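Local coordinates for protein polyphosphate kinase (Porphyromonas gingivalis, PDB 2O8R) that probably catalyses the reversible transfer of the terminal phosphate of ATP onto a growing polyphosphate chain, with magnesium as cofactor, at residues A[405-410]-A[435-440]. The protein carries 3 engineered substitutions. Residues are numbered along the deposited sequence; the frame is centred on the assembly and turned at random.
Sequences ELKARF and GLKVHA. With SO4 (sulfate ion), chain F.
Glu405 reaches across the backbone of Val438 and runs beside His439, the two side chains pointing the same way. Its chain is extended beyond CG (chi2 169°), which carries the carboxylate past the Val438 carbonyl and obliquely up to the imidazole: Glu405 OE1 and OE2 both lie 3.9 Å from His439 CD2. Carboxylate and ring planes stand 79° apart, so the two groups are steeply turned against each other rather than stacked. These are van der Waals contacts; the charged partner of the carboxylate is Lys441, in a long, weak ion pair with OE2.

The ring itself is held from outside the two segments. His439 ND1 is hydrogen-bonded to Glu628 OE1, and His439 NE2 donates a weak bond to sulfate O3 (3.2 Å, 141°). The sulfate, probably from the crystallisation liquor and also bound by His597 and Arg599, sits where a phosphate could plausibly lie, consistent with the predicted role of His439 as the phosphohistidine intermediate.

At the other end, the two lysines cross obliquely. Lys407 brings NZ to 3.4 Å from Lys437 CD, touching the aliphatic part, while the two ammonium groups stay 4.8 Å apart between NZ atoms. Lys437 CB also packs on the Glu405 carbonyl O, 3.7 Å away.

Both segments are loops of the first C-terminal, phospholipase D-like domain: 405-410 leaves strand 399-404 toward helix 416-425, while the loop 435-440 links strand 428-431 to strand 442-447, with backbone hydrogen bonds to Ile627 tying the latter loop to the second C-terminal domain.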
loop_
_atom_site.group_PDB
_atom_site.type_symbol
_atom_site.label_atom_id
_atom_site.label_comp_id
_atom_site.label_asym_id
_atom_site.label_seq_id
_atom_site.Cartn_x
_atom_site.Cartn_y
_atom_site.Cartn_z
ATOM N N GLU A 405 4.627 20.527 0.652
ATOM C CA GLU A 405 4.502 21.166 1.968
ATOM C C GLU A 405 4.942 20.339 3.181
ATOM O O GLU A 405 4.841 20.815 4.313
ATOM C CB GLU A 405 3.079 21.674 2.197
ATOM C CG GLU A 405 1.986 20.621 2.095
ATOM C CD GLU A 405 0.629 21.118 2.592
ATOM O OE1 GLU A 405 0.482 21.357 3.813
ATOM O OE2 GLU A 405 -0.300 21.250 1.764
ATOM N N LEU A 406 5.433 19.121 2.960
ATOM C CA LEU A 406 5.736 18.243 4.084
ATOM C C LEU A 406 7.087 18.511 4.767
ATOM O O LEU A 406 7.788 19.473 4.432
ATOM C CB LEU A 406 5.547 16.769 3.728
ATOM C CG LEU A 406 4.828 16.060 4.882
ATOM C CD1 LEU A 406 3.315 16.324 4.848
ATOM C CD2 LEU A 406 5.169 14.567 4.961
ATOM N N LYS A 407 7.444 17.627 5.701
ATOM C CA LYS A 407 8.291 17.980 6.845
ATOM C C LYS A 407 9.741 17.485 6.827
ATOM O O LYS A 407 10.230 16.939 5.831
ATOM C CB LYS A 407 7.621 17.499 8.148
ATOM C CG LYS A 407 6.100 17.593 8.177
ATOM C CD LYS A 407 5.612 19.016 8.372
ATOM C CE LYS A 407 4.126 19.112 8.076
ATOM N NZ LYS A 407 3.491 20.241 8.805
ATOM N N ALA A 408 10.409 17.713 7.964
ATOM C CA ALA A 408 11.739 17.208 8.261
ATOM C C ALA A 408 11.712 15.686 8.249
ATOM O O ALA A 408 12.159 15.064 7.284
ATOM C CB ALA A 408 12.193 17.719 9.617
ATOM N N ARG A 409 11.163 15.094 9.310
ATOM C CA ARG A 409 10.970 13.642 9.373
ATOM C C ARG A 409 9.499 13.233 9.197
ATOM O O ARG A 409 8.738 13.071 10.161
ATOM C CB ARG A 409 11.602 13.063 10.634
ATOM C CG ARG A 409 13.123 13.181 10.630
ATOM C CD ARG A 409 13.632 13.496 12.013
ATOM N NE ARG A 409 13.000 12.630 13.006
ATOM C CZ ARG A 409 12.674 13.009 14.237
ATOM N NH1 ARG A 409 12.911 14.252 14.641
ATOM N NH2 ARG A 409 12.098 12.143 15.063
ATOM N N PHE A 410 9.155 13.082 7.919
ATOM C CA PHE A 410 7.823 12.794 7.375
ATOM C C PHE A 410 7.017 11.760 8.153
ATOM O O PHE A 410 5.951 11.332 7.707
ATOM C CB PHE A 410 7.979 12.325 5.918
ATOM C CG PHE A 410 9.348 12.590 5.337
ATOM C CD1 PHE A 410 10.320 11.592 5.337
ATOM C CD2 PHE A 410 9.670 13.838 4.810
ATOM C CE1 PHE A 410 11.584 11.831 4.818
ATOM C CE2 PHE A 410 10.935 14.085 4.288
ATOM C CZ PHE A 410 11.892 13.078 4.291
ATOM N N GLY A 435 9.116 27.015 8.745
ATOM C CA GLY A 435 8.665 28.404 8.846
ATOM C C GLY A 435 7.370 28.663 8.101
ATOM O O GLY A 435 6.337 28.965 8.703
ATOM N N LEU A 436 7.439 28.569 6.778
ATOM C CA LEU A 436 6.247 28.583 5.948
ATOM C C LEU A 436 6.102 27.227 5.260
ATOM O O LEU A 436 6.976 26.813 4.499
ATOM C CB LEU A 436 6.276 29.744 4.937
ATOM C CG LEU A 436 7.492 30.028 4.042
ATOM C CD1 LEU A 436 7.330 29.399 2.661
ATOM C CD2 LEU A 436 7.715 31.530 3.906
ATOM N N LYS A 437 5.026 26.511 5.572
ATOM C CA LYS A 437 4.700 25.319 4.813
ATOM C C LYS A 437 3.656 25.714 3.777
ATOM O O LYS A 437 2.722 26.455 4.083
ATOM C CB LYS A 437 4.260 24.161 5.719
ATOM C CG LYS A 437 3.114 24.453 6.689
ATOM C CD LYS A 437 3.129 23.479 7.876
ATOM C CE LYS A 437 1.740 23.258 8.490
ATOM N NZ LYS A 437 1.206 24.421 9.249
ATOM N N VAL A 438 3.847 25.271 2.537
ATOM C CA VAL A 438 3.004 25.731 1.432
ATOM C C VAL A 438 1.709 24.932 1.365
ATOM O O VAL A 438 1.677 23.782 0.917
ATOM C CB VAL A 438 3.749 25.694 0.074
ATOM C CG1 VAL A 438 2.832 26.106 -1.076
ATOM C CG2 VAL A 438 4.967 26.594 0.121
ATOM N N HIS A 439 0.634 25.556 1.817
ATOM C CA HIS A 439 -0.656 24.902 1.817
ATOM C C HIS A 439 -1.401 25.188 0.513
ATOM O O HIS A 439 -2.376 24.517 0.198
ATOM C CB HIS A 439 -1.460 25.340 3.040
ATOM C CG HIS A 439 -2.719 24.568 3.242
ATOM N ND1 HIS A 439 -3.958 25.066 2.906
ATOM C CD2 HIS A 439 -2.933 23.324 3.731
ATOM C CE1 HIS A 439 -4.882 24.168 3.189
ATOM N NE2 HIS A 439 -4.288 23.103 3.693
ATOM N N ALA A 440 -0.920 26.178 -0.239
ATOM C CA ALA A 440 -1.494 26.567 -1.535
ATOM C C ALA A 440 -1.747 25.382 -2.472
ATOM O O ALA A 440 -0.956 24.446 -2.536
ATOM C CB ALA A 440 -0.591 27.573 -2.208
HETATM S S SO4 F . -6.597 20.598 3.773
HETATM O O1 SO4 F . -7.626 19.576 3.596
HETATM O O2 SO4 F . -6.451 20.885 5.208
HETATM O O3 SO4 F . -5.329 20.109 3.235
HETATM O O4 SO4 F . -6.950 21.786 3.001
#